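Local coordinates for protein-tyrosine-phosphatase PTP1 (Arabidopsis thaliana, PDB 6KRW) that removes phosphate from phosphotyrosine in proteins, probably inhibiting the MAP kinase MPK6 by dephosphorylating it and helping to modulate the plant's defence response, at residues A[3-8]-A[300-305]; A[167-172]-A[195-200]; A[173-178]-A[212-217]; A[218-223]-A[248-253]. All blocks are in the same frame, centred on the assembly; numbering follows the deposited sequence.

Contact 1. Residues A[3-8]-A[300-305]; sequences LSLSSD and EDLTAG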
loop_
_atom_site.group_PDB
_atom_site.type_symbol
_atom_site.label_atom_id
_atom_site.label_comp_id
_atom_site.label_asym_id
_atom_site.label_seq_id
_atom_site.Cartn_x
_atom_site.Cartn_y
_atom_site.Cartn_z
ATOM N N LEU A 3 -14.195 -14.133 10.019
ATOM C CA LEU A 3 -13.114 -14.255 11.031
ATOM C C LEU A 3 -13.682 -14.831 12.327
ATOM O O LEU A 3 -14.762 -14.386 12.743
ATOM C CB LEU A 3 -12.499 -12.885 11.336
ATOM C CG LEU A 3 -11.622 -12.230 10.269
ATOM C CD1 LEU A 3 -10.711 -11.187 10.916
ATOM C CD2 LEU A 3 -10.795 -13.244 9.490
ATOM N N SER A 4 -12.957 -15.746 12.968
ATOM C CA SER A 4 -13.294 -16.161 14.353
ATOM C C SER A 4 -12.487 -15.296 15.310
ATOM O O SER A 4 -11.262 -15.434 15.333
ATOM C CB SER A 4 -13.026 -17.615 14.582
ATOM O OG SER A 4 -13.919 -18.406 13.819
ATOM N N LEU A 5 -13.152 -14.437 16.069
ATOM C CA LEU A 5 -12.425 -13.527 16.985
ATOM C C LEU A 5 -12.479 -14.085 18.403
ATOM O O LEU A 5 -13.480 -14.718 18.772
ATOM C CB LEU A 5 -13.065 -12.138 16.939
ATOM C CG LEU A 5 -12.630 -11.212 15.801
ATOM C CD1 LEU A 5 -11.130 -10.983 15.791
ATOM C CD2 LEU A 5 -13.084 -11.752 14.457
ATOM N N SER A 6 -11.461 -13.792 19.195
ATOM C CA SER A 6 -11.491 -14.105 20.642
ATOM C C SER A 6 -12.384 -13.092 21.370
ATOM O O SER A 6 -12.774 -12.054 20.779
ATOM C CB SER A 6 -10.107 -14.134 21.206
ATOM O OG SER A 6 -9.506 -12.850 21.124
ATOM N N SER A 7 -12.707 -13.380 22.624
ATOM C CA SER A 7 -13.447 -12.425 23.486
ATOM C C SER A 7 -12.664 -11.114 23.578
ATOM O O SER A 7 -13.279 -10.038 23.412
ATOM C CB SER A 7 -13.712 -13.008 24.841
ATOM O OG SER A 7 -14.576 -14.127 24.730
ATOM N N ASP A 8 -11.354 -11.200 23.791
ATOM C CA ASP A 8 -10.474 -10.007 23.860
ATOM C C ASP A 8 -10.624 -9.195 22.573
ATOM O O ASP A 8 -10.812 -7.970 22.656
ATOM C CB ASP A 8 -9.012 -10.404 24.064
ATOM C CG ASP A 8 -8.767 -11.227 25.313
ATOM O OD1 ASP A 8 -9.599 -11.160 26.240
ATOM O OD2 ASP A 8 -7.753 -11.940 25.339
ATOM N N GLU A 300 -17.929 -2.619 12.102
ATOM C CA GLU A 300 -19.345 -3.066 12.171
ATOM C C GLU A 300 -19.454 -4.506 11.657
ATOM O O GLU A 300 -20.159 -5.298 12.316
ATOM C CB GLU A 300 -20.243 -2.116 11.390
ATOM C CG GLU A 300 -20.472 -0.812 12.092
ATOM C CD GLU A 300 -21.263 0.228 11.313
ATOM O OE1 GLU A 300 -21.522 0.027 10.083
ATOM O OE2 GLU A 300 -21.654 1.234 11.958
ATOM N N ASP A 301 -18.748 -4.843 10.575
ATOM C CA ASP A 301 -18.726 -6.237 10.057
ATOM C C ASP A 301 -18.111 -7.167 11.102
ATOM O O ASP A 301 -18.688 -8.238 11.345
ATOM C CB ASP A 301 -17.921 -6.339 8.771
ATOM C CG ASP A 301 -18.703 -5.966 7.537
ATOM O OD1 ASP A 301 -19.881 -5.610 7.676
ATOM O OD2 ASP A 301 -18.118 -6.037 6.454
ATOM N N LEU A 302 -16.999 -6.750 11.718
ATOM C CA LEU A 302 -16.243 -7.647 12.632
ATOM C C LEU A 302 -17.079 -7.922 13.887
ATOM O O LEU A 302 -16.913 -9.003 14.477
ATOM C CB LEU A 302 -14.886 -7.024 12.976
ATOM C CG LEU A 302 -13.865 -7.024 11.838
ATOM C CD1 LEU A 302 -12.734 -6.046 12.122
ATOM C CD2 LEU A 302 -13.328 -8.430 11.584
ATOM N N THR A 303 -17.975 -7.005 14.255
ATOM C CA THR A 303 -18.732 -7.139 15.530
ATOM C C THR A 303 -20.182 -7.542 15.265
ATOM O O THR A 303 -20.946 -7.624 16.247
ATOM C CB THR A 303 -18.690 -5.838 16.332
ATOM O OG1 THR A 303 -19.231 -4.781 15.534
ATOM C CG2 THR A 303 -17.282 -5.509 16.774
ATOM N N ALA A 304 -20.554 -7.756 14.000
ATOM C CA ALA A 304 -21.977 -8.016 13.657
ATOM C C ALA A 304 -22.506 -9.204 14.468
ATOM O O ALA A 304 -21.837 -10.265 14.506
ATOM C CB ALA A 304 -22.130 -8.236 12.174
ATOM N N GLY A 305 -23.665 -9.012 15.101
ATOM C CA GLY A 305 -24.336 -10.084 15.862
ATOM C C GLY A 305 -23.678 -10.352 17.205
ATOM O O GLY A 305 -23.876 -11.452 17.746
#

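Contact 2. Residues A[167-172]-A[195-200]; sequences TKWIKT and SVLHIQ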
loop_
_atom_site.group_PDB
_atom_site.type_symbol
_atom_site.label_atom_id
_atom_site.label_comp_id
_atom_site.label_asym_id
_atom_site.label_seq_id
_atom_site.Cartn_x
_atom_site.Cartn_y
_atom_site.Cartn_z
ATOM N N THR A 167 1.055 -15.658 -15.831
ATOM C CA THR A 167 -0.235 -15.628 -15.115
ATOM C C THR A 167 -0.787 -17.047 -14.986
ATOM O O THR A 167 -0.955 -17.700 -16.010
ATOM C CB THR A 167 -1.210 -14.704 -15.832
ATOM O OG1 THR A 167 -0.612 -13.412 -15.967
ATOM C CG2 THR A 167 -2.518 -14.614 -15.085
ATOM N N LYS A 168 -1.090 -17.484 -13.767
ATOM C CA LYS A 168 -1.693 -18.819 -13.545
ATOM C C LYS A 168 -3.204 -18.722 -13.754
ATOM O O LYS A 168 -3.765 -19.643 -14.302
ATOM C CB LYS A 168 -1.348 -19.354 -12.160
ATOM C CG LYS A 168 0.140 -19.465 -11.889
ATOM C CD LYS A 168 0.458 -20.265 -10.646
ATOM C CE LYS A 168 1.796 -19.885 -10.054
ATOM N NZ LYS A 168 2.294 -20.894 -9.087
ATOM N N TRP A 169 -3.822 -17.641 -13.298
ATOM C CA TRP A 169 -5.261 -17.385 -13.531
ATOM C C TRP A 169 -5.599 -15.924 -13.236
ATOM O O TRP A 169 -4.849 -15.221 -12.530
ATOM C CB TRP A 169 -6.121 -18.351 -12.717
ATOM C CG TRP A 169 -5.836 -18.469 -11.259
ATOM C CD1 TRP A 169 -5.230 -19.511 -10.621
ATOM C CD2 TRP A 169 -6.215 -17.534 -10.237
ATOM N NE1 TRP A 169 -5.181 -19.279 -9.271
ATOM C CE2 TRP A 169 -5.780 -18.077 -9.006
ATOM C CE3 TRP A 169 -6.864 -16.293 -10.240
ATOM C CZ2 TRP A 169 -5.972 -17.415 -7.797
ATOM C CZ3 TRP A 169 -7.039 -15.631 -9.040
ATOM C CH2 TRP A 169 -6.621 -16.200 -7.842
ATOM N N ILE A 170 -6.705 -15.468 -13.772
ATOM C CA ILE A 170 -7.320 -14.144 -13.520
ATOM C C ILE A 170 -8.763 -14.397 -13.103
ATOM O O ILE A 170 -9.449 -15.196 -13.781
ATOM C CB ILE A 170 -7.255 -13.263 -14.776
ATOM C CG1 ILE A 170 -5.850 -13.217 -15.371
ATOM C CG2 ILE A 170 -7.849 -11.889 -14.536
ATOM C CD1 ILE A 170 -5.771 -12.530 -16.722
ATOM N N LYS A 171 -9.206 -13.727 -12.043
ATOM C CA LYS A 171 -10.563 -13.914 -11.484
ATOM C C LYS A 171 -11.061 -12.535 -11.092
ATOM O O LYS A 171 -10.269 -11.750 -10.552
ATOM C CB LYS A 171 -10.501 -14.886 -10.308
ATOM N N THR A 172 -12.316 -12.233 -11.380
ATOM C CA THR A 172 -12.933 -10.967 -10.919
ATOM C C THR A 172 -13.838 -11.202 -9.721
ATOM O O THR A 172 -14.161 -12.342 -9.429
ATOM C CB THR A 172 -13.567 -10.146 -12.032
ATOM O OG1 THR A 172 -14.644 -10.950 -12.495
ATOM C CG2 THR A 172 -12.589 -9.810 -13.133
ATOM N N SER A 195 5.005 -17.384 -6.289
ATOM C CA SER A 195 3.585 -17.018 -6.527
ATOM C C SER A 195 3.281 -15.683 -5.851
ATOM O O SER A 195 3.588 -15.524 -4.678
ATOM C CB SER A 195 2.654 -18.105 -6.059
ATOM O OG SER A 195 2.858 -19.276 -6.824
ATOM N N VAL A 196 2.661 -14.776 -6.593
ATOM C CA VAL A 196 2.242 -13.455 -6.078
ATOM C C VAL A 196 0.784 -13.233 -6.444
ATOM O O VAL A 196 0.460 -13.324 -7.641
ATOM C CB VAL A 196 3.126 -12.351 -6.670
ATOM C CG1 VAL A 196 2.667 -10.991 -6.173
ATOM C CG2 VAL A 196 4.599 -12.604 -6.365
ATOM N N LEU A 197 -0.046 -12.928 -5.453
ATOM C CA LEU A 197 -1.439 -12.495 -5.744
ATOM C C LEU A 197 -1.462 -10.983 -5.975
ATOM O O LEU A 197 -1.053 -10.202 -5.078
ATOM C CB LEU A 197 -2.396 -12.877 -4.615
ATOM C CG LEU A 197 -3.861 -12.507 -4.877
ATOM C CD1 LEU A 197 -4.426 -13.264 -6.072
ATOM C CD2 LEU A 197 -4.691 -12.755 -3.626
ATOM N N HIS A 198 -1.874 -10.598 -7.166
ATOM C CA HIS A 198 -2.034 -9.202 -7.615
ATOM C C HIS A 198 -3.501 -8.829 -7.531
ATOM O O HIS A 198 -4.346 -9.507 -8.160
ATOM C CB HIS A 198 -1.428 -9.027 -8.992
ATOM C CG HIS A 198 -1.376 -7.641 -9.519
ATOM N ND1 HIS A 198 -2.429 -7.030 -10.166
ATOM C CD2 HIS A 198 -0.350 -6.753 -9.530
ATOM C CE1 HIS A 198 -2.070 -5.838 -10.592
ATOM N NE2 HIS A 198 -0.783 -5.625 -10.171
ATOM N N ILE A 199 -3.797 -7.778 -6.790
ATOM C CA ILE A 199 -5.179 -7.273 -6.597
ATOM C C ILE A 199 -5.244 -5.868 -7.170
ATOM O O ILE A 199 -4.574 -4.982 -6.638
ATOM C CB ILE A 199 -5.605 -7.332 -5.119
ATOM C CG1 ILE A 199 -5.404 -8.717 -4.511
ATOM C CG2 ILE A 199 -7.031 -6.859 -4.957
ATOM C CD1 ILE A 199 -5.661 -8.770 -3.013
ATOM N N GLN A 200 -6.045 -5.673 -8.208
ATOM C CA GLN A 200 -6.217 -4.345 -8.820
ATOM C C GLN A 200 -7.627 -3.808 -8.573
ATOM O O GLN A 200 -8.594 -4.547 -8.841
ATOM C CB GLN A 200 -5.907 -4.368 -10.313
ATOM C CG GLN A 200 -6.055 -2.978 -10.915
ATOM C CD GLN A 200 -5.857 -2.890 -12.405
ATOM O OE1 GLN A 200 -5.852 -3.895 -13.117
ATOM N NE2 GLN A 200 -5.746 -1.664 -12.882
#

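Contact 3. Residues A[173-178]-A[212-217]; sequences TDTSLM and DTVAVR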
loop_
_atom_site.group_PDB
_atom_site.type_symbol
_atom_site.label_atom_id
_atom_site.label_comp_id
_atom_site.label_asym_id
_atom_site.label_seq_id
_atom_site.Cartn_x
_atom_site.Cartn_y
_atom_site.Cartn_z
ATOM N N THR A 173 -14.191 -10.130 -9.035
ATOM C CA THR A 173 -15.153 -10.194 -7.921
ATOM C C THR A 173 -16.366 -9.339 -8.272
ATOM O O THR A 173 -16.271 -8.530 -9.206
ATOM C CB THR A 173 -14.496 -9.630 -6.656
ATOM O OG1 THR A 173 -14.325 -8.225 -6.873
ATOM C CG2 THR A 173 -13.189 -10.316 -6.341
ATOM N N ASP A 174 -17.425 -9.445 -7.473
ATOM C CA ASP A 174 -18.663 -8.629 -7.604
ATOM C C ASP A 174 -18.377 -7.141 -7.330
ATOM O O ASP A 174 -19.144 -6.296 -7.793
ATOM C CB ASP A 174 -19.748 -9.114 -6.636
ATOM C CG ASP A 174 -20.210 -10.546 -6.866
ATOM O OD1 ASP A 174 -20.179 -10.997 -8.022
ATOM O OD2 ASP A 174 -20.616 -11.192 -5.887
ATOM N N THR A 175 -17.315 -6.825 -6.584
ATOM C CA THR A 175 -16.984 -5.448 -6.130
ATOM C C THR A 175 -15.966 -4.750 -7.045
ATOM O O THR A 175 -15.467 -3.706 -6.628
ATOM C CB THR A 175 -16.469 -5.515 -4.688
ATOM O OG1 THR A 175 -15.409 -6.470 -4.638
ATOM C CG2 THR A 175 -17.543 -5.952 -3.720
ATOM N N SER A 176 -15.687 -5.303 -8.233
ATOM C CA SER A 176 -14.805 -4.775 -9.312
ATOM C C SER A 176 -13.330 -5.082 -9.060
ATOM O O SER A 176 -12.535 -4.589 -9.848
ATOM C CB SER A 176 -14.990 -3.310 -9.672
ATOM O OG SER A 176 -16.358 -2.938 -9.659
ATOM N N LEU A 177 -12.976 -5.919 -8.090
ATOM C CA LEU A 177 -11.539 -6.270 -7.966
ATOM C C LEU A 177 -11.155 -7.223 -9.098
ATOM O O LEU A 177 -11.972 -8.026 -9.469
ATOM C CB LEU A 177 -11.312 -6.927 -6.612
ATOM C CG LEU A 177 -11.624 -6.055 -5.405
ATOM C CD1 LEU A 177 -11.330 -6.846 -4.137
ATOM C CD2 LEU A 177 -10.804 -4.754 -5.422
ATOM N N MET A 178 -9.905 -7.133 -9.544
ATOM C CA MET A 178 -9.267 -8.072 -10.498
ATOM C C MET A 178 -8.167 -8.817 -9.768
ATOM O O MET A 178 -7.267 -8.127 -9.194
ATOM C CB MET A 178 -8.713 -7.340 -11.711
ATOM C CG MET A 178 -9.761 -6.991 -12.728
ATOM S SD MET A 178 -9.109 -5.923 -14.011
ATOM C CE MET A 178 -9.019 -4.360 -13.128
ATOM N N ASP A 212 -18.103 4.170 -2.286
ATOM C CA ASP A 212 -18.461 3.443 -1.040
ATOM C C ASP A 212 -17.211 2.704 -0.544
ATOM O O ASP A 212 -16.198 2.762 -1.211
ATOM C CB ASP A 212 -19.690 2.557 -1.271
ATOM C CG ASP A 212 -19.441 1.439 -2.257
ATOM O OD1 ASP A 212 -18.499 0.643 -2.043
ATOM O OD2 ASP A 212 -20.244 1.330 -3.196
ATOM N N THR A 213 -17.302 1.982 0.559
ATOM C CA THR A 213 -16.097 1.363 1.172
ATOM C C THR A 213 -16.024 -0.132 0.865
ATOM O O THR A 213 -15.132 -0.807 1.377
ATOM C CB THR A 213 -16.085 1.555 2.693
ATOM O OG1 THR A 213 -17.199 0.871 3.279
ATOM C CG2 THR A 213 -16.100 3.021 3.061
ATOM N N VAL A 214 -16.949 -0.652 0.052
ATOM C CA VAL A 214 -17.102 -2.126 -0.023
ATOM C C VAL A 214 -15.893 -2.759 -0.718
ATOM O O VAL A 214 -15.412 -3.793 -0.211
ATOM C CB VAL A 214 -18.429 -2.467 -0.715
ATOM C CG1 VAL A 214 -18.599 -3.970 -0.850
ATOM C CG2 VAL A 214 -19.606 -1.862 0.028
ATOM N N ALA A 215 -15.461 -2.225 -1.865
ATOM C CA ALA A 215 -14.359 -2.875 -2.621
ATOM C C ALA A 215 -13.061 -2.779 -1.799
ATOM O O ALA A 215 -12.333 -3.774 -1.655
ATOM C CB ALA A 215 -14.194 -2.208 -3.955
ATOM N N VAL A 216 -12.813 -1.623 -1.205
ATOM C CA VAL A 216 -11.551 -1.487 -0.420
ATOM C C VAL A 216 -11.575 -2.443 0.777
ATOM O O VAL A 216 -10.550 -3.107 1.055
ATOM C CB VAL A 216 -11.362 -0.025 -0.015
ATOM C CG1 VAL A 216 -10.206 0.075 0.966
ATOM C CG2 VAL A 216 -11.064 0.836 -1.211
ATOM N N ARG A 217 -12.710 -2.578 1.447
ATOM C CA ARG A 217 -12.795 -3.528 2.580
ATOM C C ARG A 217 -12.679 -4.973 2.086
ATOM O O ARG A 217 -12.149 -5.800 2.832
ATOM C CB ARG A 217 -14.053 -3.253 3.402
ATOM C CG ARG A 217 -13.937 -1.974 4.213
ATOM C CD ARG A 217 -15.102 -1.737 5.144
ATOM N NE ARG A 217 -16.382 -1.765 4.470
ATOM C CZ ARG A 217 -17.266 -2.750 4.537
ATOM N NH1 ARG A 217 -17.010 -3.842 5.240
ATOM N NH2 ARG A 217 -18.414 -2.632 3.902
#

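Contact 4. Residues A[218-223]-A[248-253]; sequences EILKRL and CAIHNT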
loop_
_atom_site.group_PDB
_atom_site.type_symbol
_atom_site.label_atom_id
_atom_site.label_comp_id
_atom_site.label_asym_id
_atom_site.label_seq_id
_atom_site.Cartn_x
_atom_site.Cartn_y
_atom_site.Cartn_z
ATOM N N GLU A 218 -13.153 -5.291 0.878
ATOM C CA GLU A 218 -12.953 -6.666 0.378
ATOM C C GLU A 218 -11.455 -6.963 0.222
ATOM O O GLU A 218 -11.043 -8.099 0.491
ATOM C CB GLU A 218 -13.724 -6.865 -0.923
ATOM C CG GLU A 218 -13.632 -8.297 -1.394
ATOM C CD GLU A 218 -14.464 -8.636 -2.619
ATOM O OE1 GLU A 218 -15.567 -8.100 -2.759
ATOM O OE2 GLU A 218 -13.905 -9.300 -3.454
ATOM N N ILE A 219 -10.660 -5.986 -0.207
ATOM C CA ILE A 219 -9.187 -6.220 -0.287
ATOM C C ILE A 219 -8.689 -6.624 1.105
ATOM O O ILE A 219 -7.999 -7.635 1.232
ATOM C CB ILE A 219 -8.456 -4.974 -0.796
ATOM C CG1 ILE A 219 -8.932 -4.539 -2.181
ATOM C CG2 ILE A 219 -6.939 -5.184 -0.738
ATOM C CD1 ILE A 219 -8.366 -3.223 -2.651
ATOM N N LEU A 220 -9.077 -5.876 2.134
ATOM C CA LEU A 220 -8.607 -6.211 3.500
ATOM C C LEU A 220 -9.120 -7.588 3.916
ATOM O O LEU A 220 -8.351 -8.383 4.491
ATOM C CB LEU A 220 -9.074 -5.119 4.469
ATOM C CG LEU A 220 -8.829 -5.408 5.948
ATOM C CD1 LEU A 220 -7.338 -5.639 6.210
ATOM C CD2 LEU A 220 -9.348 -4.261 6.808
ATOM N N LYS A 221 -10.380 -7.895 3.598
ATOM C CA LYS A 221 -10.948 -9.204 3.989
ATOM C C LYS A 221 -10.166 -10.343 3.324
ATOM O O LYS A 221 -9.920 -11.372 4.004
ATOM C CB LYS A 221 -12.417 -9.257 3.604
ATOM C CG LYS A 221 -13.307 -8.341 4.423
ATOM C CD LYS A 221 -14.751 -8.360 3.949
ATOM C CE LYS A 221 -15.608 -7.314 4.639
ATOM N NZ LYS A 221 -15.736 -7.568 6.095
ATOM N N ARG A 222 -9.756 -10.165 2.071
ATOM C CA ARG A 222 -8.979 -11.228 1.375
ATOM C C ARG A 222 -7.577 -11.356 1.979
ATOM O O ARG A 222 -6.984 -12.428 1.906
ATOM C CB ARG A 222 -8.918 -10.935 -0.122
ATOM C CG ARG A 222 -10.268 -11.097 -0.806
ATOM C CD ARG A 222 -10.205 -10.777 -2.286
ATOM N NE ARG A 222 -11.515 -11.024 -2.898
ATOM C CZ ARG A 222 -11.993 -12.209 -3.213
ATOM N NH1 ARG A 222 -13.206 -12.310 -3.745
ATOM N NH2 ARG A 222 -11.258 -13.284 -2.990
ATOM N N LEU A 223 -7.076 -10.288 2.596
ATOM C CA LEU A 223 -5.683 -10.302 3.115
ATOM C C LEU A 223 -5.640 -10.643 4.604
ATOM O O LEU A 223 -4.515 -10.846 5.106
ATOM C CB LEU A 223 -5.025 -8.952 2.834
ATOM C CG LEU A 223 -4.882 -8.572 1.356
ATOM C CD1 LEU A 223 -4.074 -7.283 1.221
ATOM C CD2 LEU A 223 -4.255 -9.696 0.525
ATOM N N CYS A 248 -3.284 1.621 3.319
ATOM C CA CYS A 248 -2.388 1.150 4.418
ATOM C C CYS A 248 -2.985 1.549 5.782
ATOM O O CYS A 248 -2.922 0.764 6.710
ATOM C CB CYS A 248 -0.987 1.717 4.251
ATOM S SG CYS A 248 -0.086 1.016 2.853
ATOM N N ALA A 249 -3.531 2.759 5.903
ATOM C CA ALA A 249 -4.084 3.226 7.189
ATOM C C ALA A 249 -5.245 2.334 7.617
ATOM O O ALA A 249 -5.387 1.994 8.803
ATOM C CB ALA A 249 -4.466 4.674 7.134
ATOM N N ILE A 250 -6.116 1.974 6.669
ATOM C CA ILE A 250 -7.288 1.125 7.031
ATOM C C ILE A 250 -6.793 -0.255 7.462
ATOM O O ILE A 250 -7.195 -0.761 8.535
ATOM C CB ILE A 250 -8.260 1.062 5.840
ATOM C CG1 ILE A 250 -8.808 2.449 5.486
ATOM C CG2 ILE A 250 -9.365 0.028 6.106
ATOM C CD1 ILE A 250 -9.404 2.549 4.064
ATOM N N HIS A 251 -5.944 -0.861 6.652
ATOM C CA HIS A 251 -5.423 -2.221 6.916
ATOM C C HIS A 251 -4.665 -2.254 8.244
ATOM O O HIS A 251 -4.913 -3.118 9.096
ATOM C CB HIS A 251 -4.568 -2.613 5.719
ATOM C CG HIS A 251 -3.976 -3.969 5.746
ATOM N ND1 HIS A 251 -4.079 -4.809 4.659
ATOM C CD2 HIS A 251 -3.253 -4.640 6.668
ATOM C CE1 HIS A 251 -3.416 -5.925 4.910
ATOM N NE2 HIS A 251 -2.928 -5.860 6.138
ATOM N N ASN A 252 -3.791 -1.281 8.425
ATOM C CA ASN A 252 -2.940 -1.251 9.630
ATOM C C ASN A 252 -3.789 -0.995 10.877
ATOM O O ASN A 252 -3.553 -1.622 11.940
ATOM C CB ASN A 252 -1.918 -0.146 9.432
ATOM C CG ASN A 252 -0.915 -0.035 10.569
ATOM O OD1 ASN A 252 -0.920 0.981 11.283
ATOM N ND2 ASN A 252 -0.092 -1.055 10.721
ATOM N N THR A 253 -4.765 -0.095 10.788
ATOM C CA THR A 253 -5.581 0.243 11.965
ATOM C C THR A 253 -6.343 -0.997 12.419
ATOM O O THR A 253 -6.404 -1.289 13.622
ATOM C CB THR A 253 -6.510 1.421 11.673
ATOM O OG1 THR A 253 -5.696 2.578 11.388
ATOM C CG2 THR A 253 -7.447 1.688 12.829
#

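Contact 1. Residues A[3-8]-A[300-305]
Leu3 and Leu5 belong to the extended lead-in to the N-terminal helix 7-24, and both lean on Leu302 near the end of helix 285-303, so this small hydrophobic contact joins the two ends of the phosphatase chain at the surface. A single methyl does the touching on the C-terminal side. Leu302 CD2 is 3.9 Å from Leu3 CD1 and 4.4 Å from Leu5 CD2, and the side chains of Leu3 and Leu302 cross at a slant. The two lead-in leucines reach the same side because they sit two residues apart in an extended backbone. Leu302 does not aim its CB at them; with CG placed beside its own backbone N (chi1 -72°), the isobutyl end swings over to make the contact. The backbones stay well apart, the CA atoms of Leu3 and Leu302 being separated by 7.5 Å, so the join is made by side-chain ends alone. Ser6 then starts helix 7-24 as its N-cap: its side chain caps a backbone N of the first turn, while Gln9 OE1 bonds back to Ser6 N, consistent with a capping box. Around this patch, Leu3 and Leu302 also touch Tyr224 in the loop after helix 214-223. Leu5 reaches Leu258 and Leu302 reaches Ile254, both on helix 242-259, while Thr303 packs on Cys13, His14 and Leu17 of helix 7-24.

Contact 2. Residues A[167-172]-A[195-200]
The nearest CA atoms across the contact, those of Lys168 and Ser195, are 9.0 Å apart, because strand 178-186 lies between the two segments and runs antiparallel to both. What contact there is comes from side chains, the longer ones from 167-172, reaching over that middle strand. Lys168 does so with its aliphatic chain stretched out beyond CG, ending in a hydrogen bond from Lys168 NZ to Ser195 OG of 2.8 Å. Its last carbon follows closely, with Lys168 CE 3.5 Å from Ser195 OG. The ammonium has a second, weak partner in Glu183 OE1 on the middle strand, a long ion pair. Lys168 and Trp169 lie opposite the single residue Asn181 of strand 178-186, a classic bulge between strands 163-172 and 178-186 at the place where the former turns a corner in the large mixed sheet of the phosphatase domain; the nearly helical backbone of Lys168 (phi -83°, psi -40°) fits its first position. Trp169 CG sits between the backbone N and the carbonyl carbon (chi1 51°), which sends the six-membered end of the ring across the sheet. There Trp169 CH2 lies 4.1 Å from Leu197 CD1, the methyl meeting the indole obliquely. Trp169 also touches a crystal neighbour, so its exact pose may owe something to lattice packing. Leu197 packs in addition on Ile131 in the strand on its other flank. Farther along, Ile199 rests on Ile219 and Leu223 of helix 214-223, while His198 NE2 and Tyr150 OH are hydrogen-bonded.

Contact 3. Residues A[173-178]-A[212-217]
Thr175 and Leu177 pack a hairpin loop against Val214 and Ala215 in the first turn of helix 214-223, a partly buried loop-to-helix contact where the connection between strands 163-172 and 178-186 meets the helix that follows the sheet strand 194-200. The loop contains a type I beta turn from Thr173 to Ser176, and Ser176, its last residue, has a positive phi. Thr173 holds the turn together: its OG1 accepts from Leu177 N at 2.9 Å and donates to Thr175 OG1. Against this loop the helix presents little bulk. The CA atoms of Thr175 and Ala215 are only 5.1 Å apart, and the methyl Ala215 CB lies 3.3 Å from the carbonyl oxygen Thr175 O. Beside it, Thr175 CG2 abuts Val214 CG1 at 3.6 Å, the two side chains crossing at about a right angle. Leu177 CD1 is 4.1 Å from Ala215 O, with Leu177 CD2 a looser 4.5 Å from Ala215 CB. Thr175 turns OG1 the other way, to sit between its own backbone N and carbonyl carbon (chi1 53°), where it is hydrogen-bonded to Glu218 OE1 one turn farther along the helix. With an alanine here, Glu218 OE1 and Thr173 OG1 would probably each lose a hydrogen-bond partner, and Val214 CG1 would be left without its methyl neighbour. On the helix side, Arg217 reaches back to Thr213 OG1 and on to Asp301 and Glu298 of helix 285-303. The start of the helix is capped by Asp212, whose OD1 accepts from Val214 N at 2.9 Å, with an N-H...O angle of 160°.

Contact 4. Residues A[218-223]-A[248-253]
Leu220 and His251 mark the closest CA pair, 6.1 Å apart, where helices 218-223 and 248-253 pass with their axes 10.4 Å from each other and cross at -43°. Leu220 CG lies opposite the backbone N (chi1 172°), which carries CD1 over one face of the imidazole, 3.9 Å from the centroid of the His251 ring and 20° off its normal, a CH-pi contact. The same leucine's other branch, Leu220 CD2, meets Ile250 CG2 at 4.3 Å. Leu223 comes at the ring from its edge instead: Leu223 CD1 is 4.0 Å from His251 CE1. Both ring nitrogens are buried and bonded, His251 ND1 to Tyr247 OH and NE2 to Ser104 OG, which holds the ring in its plane and limits its rotation. An alanine in its place is likely to open a gap between the two helices, against Leu220 and Leu223, and leave the hydroxyls of Tyr247 and Ser104 without this partner. This is helix-to-helix packing in the core of the classical phosphatase fold: helix 242-259 runs on from the signature loop of Cys237, and Arg243 in its first turn probably binds substrate, as in relatives.

How the contacts relate
Contact 1 joins the lead-in to the first helix with the end of the last, closing a loop of 291 residues inside which the other three contacts nest. Contact 2 opens first, on the strand 163-172, and contact 3 opens directly after it, in the hairpin loop; their partners follow in the same order, so the two cross. Contact 4 then begins where contact 3 ends, on the same helix 214-223, and runs in series with both. That helix is the common element: Ile199 of contact 2 packs against it, the hairpin loop covers its start, and Asp301 of contact 1 bridges to its Arg217 and Lys221. Thus sheet, hairpin, catalytic-loop helix and the C-terminal helix all touch it.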